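Local atomic coordinates of subtilisin-like protein (Prochloron didemni, PDB entry 3ZXY), a protein that probably cleaves peptide bonds as a subtilisin-like serine endopeptidase, this chain being the protease domain of a longer protein. Residues 96-101 with 124-129; 100-103 with 108-111; 128-133 with 138-143; 17-22 with 76-81. The protein carries 1 engineered substitution. One frame throughout, in Å; residues are numbered along the deposited sequence.

Overall arrangement
All four contacts belong to the subtilase fold, a parallel sheet with helices on its faces. Interaction 4 comes first along the chain, joining the loop after strand 11-16 to strand 75-80. Helix 91-103 follows: in interaction 1 it packs on helix 124-135, and in interaction 2 on strand 108-111. Interaction 3 then sets helix 124-135 on strand 139-143, a sheet neighbour of 108-111. The centres of interactions 1 to 3 lie about 7 to 9 Å apart, so they form one continuous layer of helices packed on the sheet. Interaction 4 is 12 to 19 Å from them, centre to centre, nearer the predicted catalytic residues D16 and H51, with V79 linking it to helix 91-103.

Interaction 1. Residues 96-101 with 124-129; sequences RGIERA and GWLENA
The helices bearing I98 and A129 run nearly parallel, the axes of 96-101 and 124-129 coming within 9.4 Å at 20°, and E99 and A129 are the residues whose CA atoms lie nearest. I98 does most of the joining, and its two branches have different targets. CG2, anti to the backbone N, lies against A129, 3.8 Å from its CB and also close to its carbonyl oxygen. The longer branch carries CD1 to 3.7 Å from L126 CD1, the two side chains crossing at about a right angle. L126 leaves its helix facing away from I98, but with CG anti to its own N (chi1 -178°) one methyl doubles back to the interface. A129 suits its place because a lone methyl lets the helices stay close. In this alpha/beta fold helix 124-135 connects strands 108-111 and 139-143, and helix 91-103 packs beside it over strand 11-16, where I98 also meets L15. At the more open edge E99 stretches across, its OE2 3.9 Å from A129 CB. A carboxylate suits this edge as an acceptor for water: one lying 2.6 Å from E99 OE2 donates to it and also to W125 O, at 2.7 Å.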
loop_
_atom_site.group_PDB
_atom_site.type_symbol
_atom_site.label_atom_id
_atom_site.label_comp_id
_atom_site.label_asym_id
_atom_site.label_seq_id
_atom_site.Cartn_x
_atom_site.Cartn_y
_atom_site.Cartn_z
ATOM N N ARG A 96 -5.640 15.759 -1.329
ATOM C CA ARG A 96 -4.508 16.588 -1.740
ATOM C C ARG A 96 -3.245 15.752 -1.958
ATOM O O ARG A 96 -2.506 15.968 -2.917
ATOM C CB ARG A 96 -4.239 17.666 -0.690
ATOM C CG ARG A 96 -3.167 18.655 -1.099
ATOM C CD ARG A 96 -2.888 19.718 -0.041
ATOM N NE ARG A 96 -4.090 20.458 0.375
ATOM C CZ ARG A 96 -4.782 20.243 1.497
ATOM N NH1 ARG A 96 -4.412 19.310 2.371
ATOM N NH2 ARG A 96 -5.858 20.988 1.760
ATOM N N GLY A 97 -2.999 14.796 -1.070
ATOM C CA GLY A 97 -1.839 13.927 -1.195
ATOM C C GLY A 97 -1.941 13.046 -2.428
ATOM O O GLY A 97 -0.946 12.785 -3.100
ATOM N N ILE A 98 -3.142 12.540 -2.690
ATOM C CA ILE A 98 -3.371 11.691 -3.855
ATOM C C ILE A 98 -3.083 12.481 -5.137
ATOM O O ILE A 98 -2.366 12.009 -6.017
ATOM C CB ILE A 98 -4.803 11.135 -3.863
ATOM C CG1 ILE A 98 -4.974 10.082 -2.760
ATOM C CG2 ILE A 98 -5.149 10.550 -5.228
ATOM C CD1 ILE A 98 -6.416 9.681 -2.497
ATOM N N GLU A 99 -3.609 13.697 -5.236
ATOM C CA GLU A 99 -3.341 14.521 -6.424
ATOM C C GLU A 99 -1.834 14.815 -6.569
ATOM O O GLU A 99 -1.299 14.805 -7.686
ATOM C CB GLU A 99 -4.242 15.782 -6.399
ATOM C CG GLU A 99 -5.708 15.342 -6.394
ATOM C CD GLU A 99 -6.758 16.406 -6.625
ATOM O OE1 GLU A 99 -6.431 17.586 -6.887
ATOM O OE2 GLU A 99 -7.956 16.017 -6.548
ATOM N N ARG A 100 -1.144 15.060 -5.456
ATOM C CA ARG A 100 0.305 15.302 -5.468
ATOM C C ARG A 100 1.020 14.101 -6.087
ATOM O O ARG A 100 1.898 14.236 -6.931
ATOM C CB ARG A 100 0.815 15.525 -4.030
ATOM C CG ARG A 100 2.262 15.986 -3.895
ATOM C CD ARG A 100 2.410 17.483 -4.127
ATOM N NE ARG A 100 3.672 18.028 -3.598
ATOM C CZ ARG A 100 4.811 18.180 -4.275
ATOM N NH1 ARG A 100 4.911 17.864 -5.561
ATOM N NH2 ARG A 100 5.873 18.678 -3.655
ATOM N N ALA A 101 0.619 12.914 -5.651
ATOM C CA ALA A 101 1.239 11.686 -6.131
ATOM C C ALA A 101 0.951 11.433 -7.601
ATOM O O ALA A 101 1.854 11.088 -8.351
ATOM C CB ALA A 101 0.774 10.492 -5.306
ATOM N N GLY A 124 -16.725 14.452 -1.363
ATOM C CA GLY A 124 -16.576 14.651 -2.789
ATOM C C GLY A 124 -15.136 14.870 -3.221
ATOM O O GLY A 124 -14.752 14.429 -4.301
ATOM N N TRP A 125 -14.332 15.538 -2.390
ATOM C CA TRP A 125 -12.932 15.793 -2.743
ATOM C C TRP A 125 -12.184 14.496 -2.870
ATOM O O TRP A 125 -11.340 14.337 -3.769
ATOM C CB TRP A 125 -12.214 16.625 -1.689
ATOM C CG TRP A 125 -12.763 17.989 -1.433
ATOM C CD1 TRP A 125 -13.442 18.428 -0.299
ATOM C CD2 TRP A 125 -12.680 19.162 -2.311
ATOM N NE1 TRP A 125 -13.777 19.748 -0.416
ATOM C CE2 TRP A 125 -13.354 20.252 -1.600
ATOM C CE3 TRP A 125 -12.136 19.410 -3.568
ATOM C CZ2 TRP A 125 -13.467 21.524 -2.139
ATOM C CZ3 TRP A 125 -12.258 20.699 -4.107
ATOM C CH2 TRP A 125 -12.909 21.729 -3.408
ATOM N N LEU A 126 -12.452 13.562 -1.953
ATOM C CA LEU A 126 -11.768 12.272 -1.966
ATOM C C LEU A 126 -12.279 11.423 -3.126
ATOM O O LEU A 126 -11.483 10.782 -3.804
ATOM C CB LEU A 126 -11.913 11.524 -0.625
ATOM C CG LEU A 126 -11.181 10.184 -0.528
ATOM C CD1 LEU A 126 -9.686 10.328 -0.828
ATOM C CD2 LEU A 126 -11.378 9.590 0.853
ATOM N N GLU A 127 -13.591 11.436 -3.366
ATOM C CA GLU A 127 -14.164 10.721 -4.510
ATOM C C GLU A 127 -13.496 11.181 -5.804
ATOM O O GLU A 127 -13.141 10.369 -6.653
ATOM C CB GLU A 127 -15.671 10.950 -4.600
ATOM C CG GLU A 127 -16.477 10.189 -3.558
ATOM C CD GLU A 127 -17.975 10.449 -3.679
ATOM O OE1 GLU A 127 -18.375 11.558 -4.081
ATOM O OE2 GLU A 127 -18.755 9.525 -3.345
ATOM N N ASN A 128 -13.300 12.489 -5.926
ATOM C CA ASN A 128 -12.713 13.070 -7.128
ATOM C C ASN A 128 -11.258 12.671 -7.289
ATOM O O ASN A 128 -10.801 12.424 -8.402
ATOM C CB ASN A 128 -12.814 14.599 -7.087
ATOM C CG ASN A 128 -14.226 15.109 -7.342
ATOM O OD1 ASN A 128 -15.142 14.338 -7.642
ATOM N ND2 ASN A 128 -14.406 16.417 -7.229
ATOM N N ALA A 129 -10.522 12.612 -6.182
ATOM C CA ALA A 129 -9.113 12.237 -6.247
ATOM C C ALA A 129 -8.979 10.772 -6.650
ATOM O O ALA A 129 -8.087 10.405 -7.415
ATOM C CB ALA A 129 -8.419 12.499 -4.920
HETATM O O HOH W 1 -10.199 16.315 -5.225
#

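Interaction 2. Residues 100-103 with 108-111; sequences RAVN and IINI
A101 and V102, near the end of helix 91-103, rest on the side chain of I109, whose strand 108-111 begins after a connection of four residues. The helix belongs to the beta-alpha-beta crossover from strand 75-80 to strand 108-111, which passes over strand 11-16 between them, and this contact closes its second half. The contact is apolar. The A101 methyl points toward the strand, where it meets the end of the longer branch of I109: the CD1 methyl at 3.7 Å and the CG1 methylene at 3.9 Å from A101 CB. An alanine fits because the CA atoms of A101 and I109 are just 7.1 Å apart, and its methyl is also pressed on by A13 and L15 of strand 11-16. V102 reaches I109 as well, the side chains crossing at a slant, with V102 CG2 4.0 Å from I109 CD1. I109 meets both partners because its chain is stretched, with chi2 at 175°, so that CD1 is held well out from the strand.

Polar bonds take other directions: the main chain of I109 pairs with L139 and V141, and that of N110 with A13 and L15. N110 points to the other face of the sheet, where its OD1 bonds S218 OG of helix 210-230. With only methyl and methylene groups meeting, cohesion between helix and strand rests on dispersion and the exclusion of water.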
loop_
_atom_site.group_PDB
_atom_site.type_symbol
_atom_site.label_atom_id
_atom_site.label_comp_id
_atom_site.label_asym_id
_atom_site.label_seq_id
_atom_site.Cartn_x
_atom_site.Cartn_y
_atom_site.Cartn_z
ATOM N N ARG A 100 -1.144 15.060 -5.456
ATOM C CA ARG A 100 0.305 15.302 -5.468
ATOM C C ARG A 100 1.020 14.101 -6.087
ATOM O O ARG A 100 1.898 14.236 -6.931
ATOM C CB ARG A 100 0.815 15.525 -4.030
ATOM C CG ARG A 100 2.262 15.986 -3.895
ATOM C CD ARG A 100 2.410 17.483 -4.127
ATOM N NE ARG A 100 3.672 18.028 -3.598
ATOM C CZ ARG A 100 4.811 18.180 -4.275
ATOM N NH1 ARG A 100 4.911 17.864 -5.561
ATOM N NH2 ARG A 100 5.873 18.678 -3.655
ATOM N N ALA A 101 0.619 12.914 -5.651
ATOM C CA ALA A 101 1.239 11.686 -6.131
ATOM C C ALA A 101 0.951 11.433 -7.601
ATOM O O ALA A 101 1.854 11.088 -8.351
ATOM C CB ALA A 101 0.774 10.492 -5.306
ATOM N N VAL A 102 -0.304 11.582 -8.014
ATOM C CA VAL A 102 -0.661 11.408 -9.426
ATOM C C VAL A 102 0.152 12.378 -10.294
ATOM O O VAL A 102 0.721 11.998 -11.339
ATOM C CB VAL A 102 -2.171 11.631 -9.673
ATOM C CG1 VAL A 102 -2.466 11.672 -11.172
ATOM C CG2 VAL A 102 -3.010 10.570 -8.972
ATOM N N ASN A 103 0.222 13.642 -9.871
ATOM C CA ASN A 103 0.942 14.652 -10.643
ATOM C C ASN A 103 2.452 14.428 -10.725
ATOM O O ASN A 103 3.087 14.885 -11.675
ATOM C CB ASN A 103 0.639 16.043 -10.098
ATOM C CG ASN A 103 -0.787 16.464 -10.377
ATOM O OD1 ASN A 103 -1.373 16.074 -11.388
ATOM N ND2 ASN A 103 -1.340 17.294 -9.509
ATOM N N ILE A 108 1.570 3.558 -8.416
ATOM C CA ILE A 108 0.904 2.958 -7.272
ATOM C C ILE A 108 0.941 3.986 -6.154
ATOM O O ILE A 108 1.956 4.671 -5.973
ATOM C CB ILE A 108 1.623 1.668 -6.805
ATOM C CG1 ILE A 108 1.495 0.572 -7.852
ATOM C CG2 ILE A 108 1.087 1.176 -5.452
ATOM C CD1 ILE A 108 2.590 -0.467 -7.739
ATOM N N ILE A 109 -0.182 4.114 -5.452
ATOM C CA ILE A 109 -0.307 4.993 -4.280
ATOM C C ILE A 109 -0.714 4.106 -3.105
ATOM O O ILE A 109 -1.792 3.523 -3.102
ATOM C CB ILE A 109 -1.341 6.112 -4.527
ATOM C CG1 ILE A 109 -0.881 7.008 -5.677
ATOM C CG2 ILE A 109 -1.552 6.958 -3.260
ATOM C CD1 ILE A 109 -1.881 8.082 -6.076
ATOM N N ASN A 110 0.180 3.982 -2.135
ATOM C CA ASN A 110 -0.089 3.210 -0.910
ATOM C C ASN A 110 -0.703 4.132 0.126
ATOM O O ASN A 110 -0.090 5.128 0.507
ATOM C CB ASN A 110 1.228 2.633 -0.375
ATOM C CG ASN A 110 1.046 1.732 0.839
ATOM O OD1 ASN A 110 1.024 0.508 0.704
ATOM N ND2 ASN A 110 0.881 2.323 2.035
ATOM N N ILE A 111 -1.904 3.797 0.586
ATOM C CA ILE A 111 -2.545 4.555 1.681
ATOM C C ILE A 111 -2.893 3.580 2.806
ATOM O O ILE A 111 -3.942 2.930 2.799
ATOM C CB ILE A 111 -3.799 5.298 1.208
ATOM C CG1 ILE A 111 -3.467 6.227 0.038
ATOM C CG2 ILE A 111 -4.427 6.078 2.363
ATOM C CD1 ILE A 111 -4.640 7.046 -0.461
#

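Interaction 3. Residues 128-133 with 138-143; sequences NAVSLC and VLLVAA
V130 opens the contact by extending CG2 to L140 CD1, 3.9 Å away, the two side chains crossing at about a right angle. The V130 methyl beside its backbone N is the one that reaches L140. L140 comes out to meet it with CG anti to its own N, chi1 -155°, and branched aliphatic chains on both sides suit a wholly buried junction.

One turn further on, C133 meets V138, the residue just before strand 139-143, with both main chain and side chain. Its carbonyl oxygen accepts from V138 N at 2.9 Å in a nearly straight bond, with an N-H...O angle of 174°, though the donor is tilted 27° from the carbonyl plane. This bond spans the short connection and holds the last turn of helix 124-135 against the approach to strand 139-143. Beside it, C133 CB packs 4.1 Å from V138 CB and 3.5 Å from V138 O. The small cysteine side chain allows this closeness, and its SG lies against I98 CG2 of helix 91-103, 3.5 Å away.

The unit forms the latter half of a beta-alpha-beta crossover from strand 108-111 to 139-143. V138 leans on I109 and L140 on I111 of the neighbouring strand 108-111 of the sheet, while V130 and L140 both touch V161, in the loop before strand 162-167, and helix 91-103 flanks the helix through I98 and V102.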
loop_
_atom_site.group_PDB
_atom_site.type_symbol
_atom_site.label_atom_id
_atom_site.label_comp_id
_atom_site.label_asym_id
_atom_site.label_seq_id
_atom_site.Cartn_x
_atom_site.Cartn_y
_atom_site.Cartn_z
ATOM N N ASN A 128 -13.300 12.489 -5.926
ATOM C CA ASN A 128 -12.713 13.070 -7.128
ATOM C C ASN A 128 -11.258 12.671 -7.289
ATOM O O ASN A 128 -10.801 12.424 -8.402
ATOM C CB ASN A 128 -12.814 14.599 -7.087
ATOM C CG ASN A 128 -14.226 15.109 -7.342
ATOM O OD1 ASN A 128 -15.142 14.338 -7.642
ATOM N ND2 ASN A 128 -14.406 16.417 -7.229
ATOM N N ALA A 129 -10.522 12.612 -6.182
ATOM C CA ALA A 129 -9.113 12.237 -6.247
ATOM C C ALA A 129 -8.979 10.772 -6.650
ATOM O O ALA A 129 -8.087 10.405 -7.415
ATOM C CB ALA A 129 -8.419 12.499 -4.920
ATOM N N VAL A 130 -9.878 9.931 -6.158
ATOM C CA VAL A 130 -9.848 8.514 -6.518
ATOM C C VAL A 130 -10.262 8.332 -7.979
ATOM O O VAL A 130 -9.690 7.504 -8.695
ATOM C CB VAL A 130 -10.712 7.689 -5.546
ATOM C CG1 VAL A 130 -10.806 6.234 -5.994
ATOM C CG2 VAL A 130 -10.115 7.769 -4.159
ATOM N N SER A 131 -11.227 9.121 -8.432
ATOM C CA SER A 131 -11.609 9.134 -9.846
ATOM C C SER A 131 -10.429 9.542 -10.727
ATOM O O SER A 131 -10.231 8.967 -11.807
ATOM C CB SER A 131 -12.805 10.068 -10.065
ATOM O OG SER A 131 -13.153 10.136 -11.444
ATOM N N LEU A 132 -9.638 10.517 -10.276
ATOM C CA LEU A 132 -8.438 10.955 -10.999
ATOM C C LEU A 132 -7.459 9.788 -11.168
ATOM O O LEU A 132 -6.874 9.610 -12.241
ATOM C CB LEU A 132 -7.754 12.113 -10.258
ATOM C CG LEU A 132 -6.451 12.663 -10.845
ATOM C CD1 LEU A 132 -6.749 13.420 -12.129
ATOM C CD2 LEU A 132 -5.713 13.550 -9.846
ATOM N N CYS A 133 -7.263 9.009 -10.109
ATOM C CA CYS A 133 -6.421 7.819 -10.210
ATOM C C CYS A 133 -6.969 6.858 -11.255
ATOM O O CYS A 133 -6.215 6.317 -12.076
ATOM C CB CYS A 133 -6.339 7.093 -8.873
ATOM S SG CYS A 133 -5.433 8.025 -7.630
ATOM N N VAL A 138 -3.705 4.839 -12.279
ATOM C CA VAL A 138 -2.835 4.824 -11.111
ATOM C C VAL A 138 -3.546 3.947 -10.092
ATOM O O VAL A 138 -4.723 4.173 -9.816
ATOM C CB VAL A 138 -2.651 6.249 -10.550
ATOM C CG1 VAL A 138 -1.860 6.235 -9.243
ATOM C CG2 VAL A 138 -2.004 7.158 -11.591
ATOM N N LEU A 139 -2.875 2.949 -9.541
ATOM C CA LEU A 139 -3.531 2.032 -8.603
ATOM C C LEU A 139 -3.395 2.498 -7.161
ATOM O O LEU A 139 -2.280 2.648 -6.655
ATOM C CB LEU A 139 -2.921 0.639 -8.728
ATOM C CG LEU A 139 -3.394 -0.408 -7.730
ATOM C CD1 LEU A 139 -4.893 -0.643 -7.869
ATOM C CD2 LEU A 139 -2.625 -1.711 -7.934
ATOM N N LEU A 140 -4.530 2.725 -6.506
ATOM C CA LEU A 140 -4.559 3.043 -5.088
ATOM C C LEU A 140 -4.708 1.721 -4.330
ATOM O O LEU A 140 -5.613 0.944 -4.629
ATOM C CB LEU A 140 -5.738 3.985 -4.795
ATOM C CG LEU A 140 -5.624 4.879 -3.560
ATOM C CD1 LEU A 140 -6.655 6.007 -3.575
ATOM C CD2 LEU A 140 -5.749 4.029 -2.320
ATOM N N VAL A 141 -3.800 1.474 -3.387
ATOM C CA VAL A 141 -3.814 0.270 -2.551
ATOM C C VAL A 141 -4.031 0.801 -1.128
ATOM O O VAL A 141 -3.229 1.617 -0.644
ATOM C CB VAL A 141 -2.493 -0.521 -2.638
ATOM C CG1 VAL A 141 -2.589 -1.793 -1.811
ATOM C CG2 VAL A 141 -2.153 -0.867 -4.096
ATOM N N ALA A 142 -5.100 0.355 -0.457
ATOM C CA ALA A 142 -5.527 0.987 0.800
ATOM C C ALA A 142 -5.909 -0.012 1.872
ATOM O O ALA A 142 -6.508 -1.048 1.582
ATOM C CB ALA A 142 -6.692 1.958 0.550
ATOM N N ALA A 143 -5.620 0.345 3.122
ATOM C CA ALA A 143 -5.898 -0.523 4.263
ATOM C C ALA A 143 -7.394 -0.684 4.526
ATOM O O ALA A 143 -8.132 0.302 4.580
ATOM C CB ALA A 143 -5.225 0.035 5.517
#

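Interaction 4. Residues 17-22 with 76-81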
loop_
_atom_site.group_PDB
_atom_site.type_symbol
_atom_site.label_atom_id
_atom_site.label_comp_id
_atom_site.label_asym_id
_atom_site.label_seq_id
_atom_site.Cartn_x
_atom_site.Cartn_y
_atom_site.Cartn_z
ATOM N N GLY A 17 2.739 8.959 7.285
ATOM C CA GLY A 17 3.463 9.922 8.093
ATOM C C GLY A 17 4.833 10.210 7.532
ATOM O O GLY A 17 5.243 9.656 6.506
ATOM N N PRO A 18 5.571 11.090 8.211
ATOM C CA PRO A 18 6.948 11.333 7.835
ATOM C C PRO A 18 7.770 10.053 7.813
ATOM O O PRO A 18 7.532 9.137 8.615
ATOM C CB PRO A 18 7.445 12.281 8.927
ATOM C CG PRO A 18 6.223 12.937 9.438
ATOM C CD PRO A 18 5.148 11.912 9.360
ATOM N N VAL A 19 8.718 9.989 6.887
ATOM C CA VAL A 19 9.613 8.839 6.777
ATOM C C VAL A 19 11.028 9.264 7.145
ATOM O O VAL A 19 11.559 10.234 6.595
ATOM C CB VAL A 19 9.583 8.267 5.349
ATOM C CG1 VAL A 19 10.614 7.151 5.167
ATOM C CG2 VAL A 19 8.180 7.761 5.033
ATOM N N ASP A 20 11.643 8.533 8.068
ATOM C CA ASP A 20 13.033 8.764 8.457
ATOM C C ASP A 20 13.936 8.194 7.374
ATOM O O ASP A 20 14.436 7.091 7.500
ATOM C CB ASP A 20 13.340 8.121 9.816
ATOM C CG ASP A 20 14.792 8.293 10.239
ATOM O OD1 ASP A 20 15.497 9.164 9.676
ATOM O OD2 ASP A 20 15.240 7.548 11.139
ATOM N N ILE A 21 14.163 8.982 6.331
ATOM C CA ILE A 21 14.957 8.533 5.179
ATOM C C ILE A 21 16.437 8.326 5.519
ATOM O O ILE A 21 17.172 7.748 4.717
ATOM C CB ILE A 21 14.781 9.465 3.948
ATOM C CG1 ILE A 21 15.205 10.904 4.240
ATOM C CG2 ILE A 21 13.325 9.408 3.488
ATOM C CD1 ILE A 21 15.342 11.771 3.001
ATOM N N ALA A 22 16.859 8.760 6.707
ATOM C CA ALA A 22 18.225 8.544 7.195
ATOM C C ALA A 22 18.424 7.180 7.871
ATOM O O ALA A 22 19.558 6.820 8.207
ATOM C CB ALA A 22 18.626 9.662 8.151
ATOM N N GLY A 76 10.686 5.641 -5.072
ATOM C CA GLY A 76 9.726 5.956 -4.024
ATOM C C GLY A 76 9.411 7.441 -4.003
ATOM O O GLY A 76 10.321 8.285 -4.088
ATOM N N LEU A 77 8.120 7.750 -3.912
ATOM C CA LEU A 77 7.631 9.115 -3.763
ATOM C C LEU A 77 7.011 9.214 -2.383
ATOM O O LEU A 77 5.975 8.577 -2.087
ATOM C CB LEU A 77 6.623 9.484 -4.854
ATOM C CG LEU A 77 7.074 9.337 -6.305
ATOM C CD1 LEU A 77 5.892 9.598 -7.227
ATOM C CD2 LEU A 77 8.251 10.266 -6.608
ATOM N N ILE A 78 7.665 9.960 -1.501
ATOM C CA ILE A 78 7.178 10.080 -0.132
ATOM C C ILE A 78 6.320 11.341 -0.033
ATOM O O ILE A 78 6.812 12.446 -0.269
ATOM C CB ILE A 78 8.324 10.163 0.898
ATOM C CG1 ILE A 78 9.311 8.990 0.761
ATOM C CG2 ILE A 78 7.759 10.271 2.303
ATOM C CD1 ILE A 78 8.697 7.628 0.637
ATOM N N VAL A 79 5.044 11.165 0.318
ATOM C CA VAL A 79 4.078 12.269 0.337
ATOM C C VAL A 79 3.447 12.292 1.724
ATOM O O VAL A 79 2.394 11.678 1.957
ATOM C CB VAL A 79 3.002 12.117 -0.772
ATOM C CG1 VAL A 79 2.083 13.345 -0.818
ATOM C CG2 VAL A 79 3.662 11.905 -2.133
ATOM N N PRO A 80 4.100 12.978 2.678
ATOM C CA PRO A 80 3.561 12.906 4.034
ATOM C C PRO A 80 2.233 13.659 4.162
ATOM O O PRO A 80 2.115 14.840 3.788
ATOM C CB PRO A 80 4.683 13.492 4.903
ATOM C CG PRO A 80 5.898 13.422 4.061
ATOM C CD PRO A 80 5.414 13.636 2.656
ATOM N N ILE A 81 1.232 12.934 4.655
ATOM C CA ILE A 81 -0.103 13.462 4.862
ATOM C C ILE A 81 -0.526 13.295 6.314
ATOM O O ILE A 81 -1.270 14.127 6.816
ATOM C CB ILE A 81 -1.153 12.805 3.935
ATOM C CG1 ILE A 81 -1.168 11.278 4.082
ATOM C CG2 ILE A 81 -0.864 13.154 2.480
ATOM C CD1 ILE A 81 -2.402 10.602 3.512
#
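The loop that leaves the predicted charge-relay aspartate D16 passes G17, P18 and V19 over strand 75-80, next to the active site that D16 probably shares with H51. At its beginning it is main-chain atoms of the loop that touch: G17 O and P18 N each lie 4.2 Å from P80 CB. G17 suits this spot because, with no side chain, it leaves room for the CD of P18. The CB of P18 points away from the strand, and its side chain touches S49 of helix 47-60. The clearest side-chain meeting comes two residues on from G17. V19 CG2 rests 3.7 Å from I78 CG2, with the side chains crossing at about a right angle. With I78 CG1 beside the backbone N (chi1 -54°), CG2 lies anti to that N and is the methyl that meets V19. Beta-branched residues fill this buried seam well, as V19 also has F26 and A56 to pack on, and I78 has I14.

Beyond V19 the loop folds on itself. D20 forms an Asx turn, its OD1 accepting from A22 N in a long, bent bond (3.3 Å, 137°), and that donor stands well above the carboxylate plane. The other oxygen, OD2, bonds G201 N, and the backbone N of D20 is hydrogen-bonded to T53 OG1. The chemistry is thus divided: apolar contact settles how closely the loop lies on the strand, while hydrogen bonds of D20 to the loop, T53 and G201 help set its course.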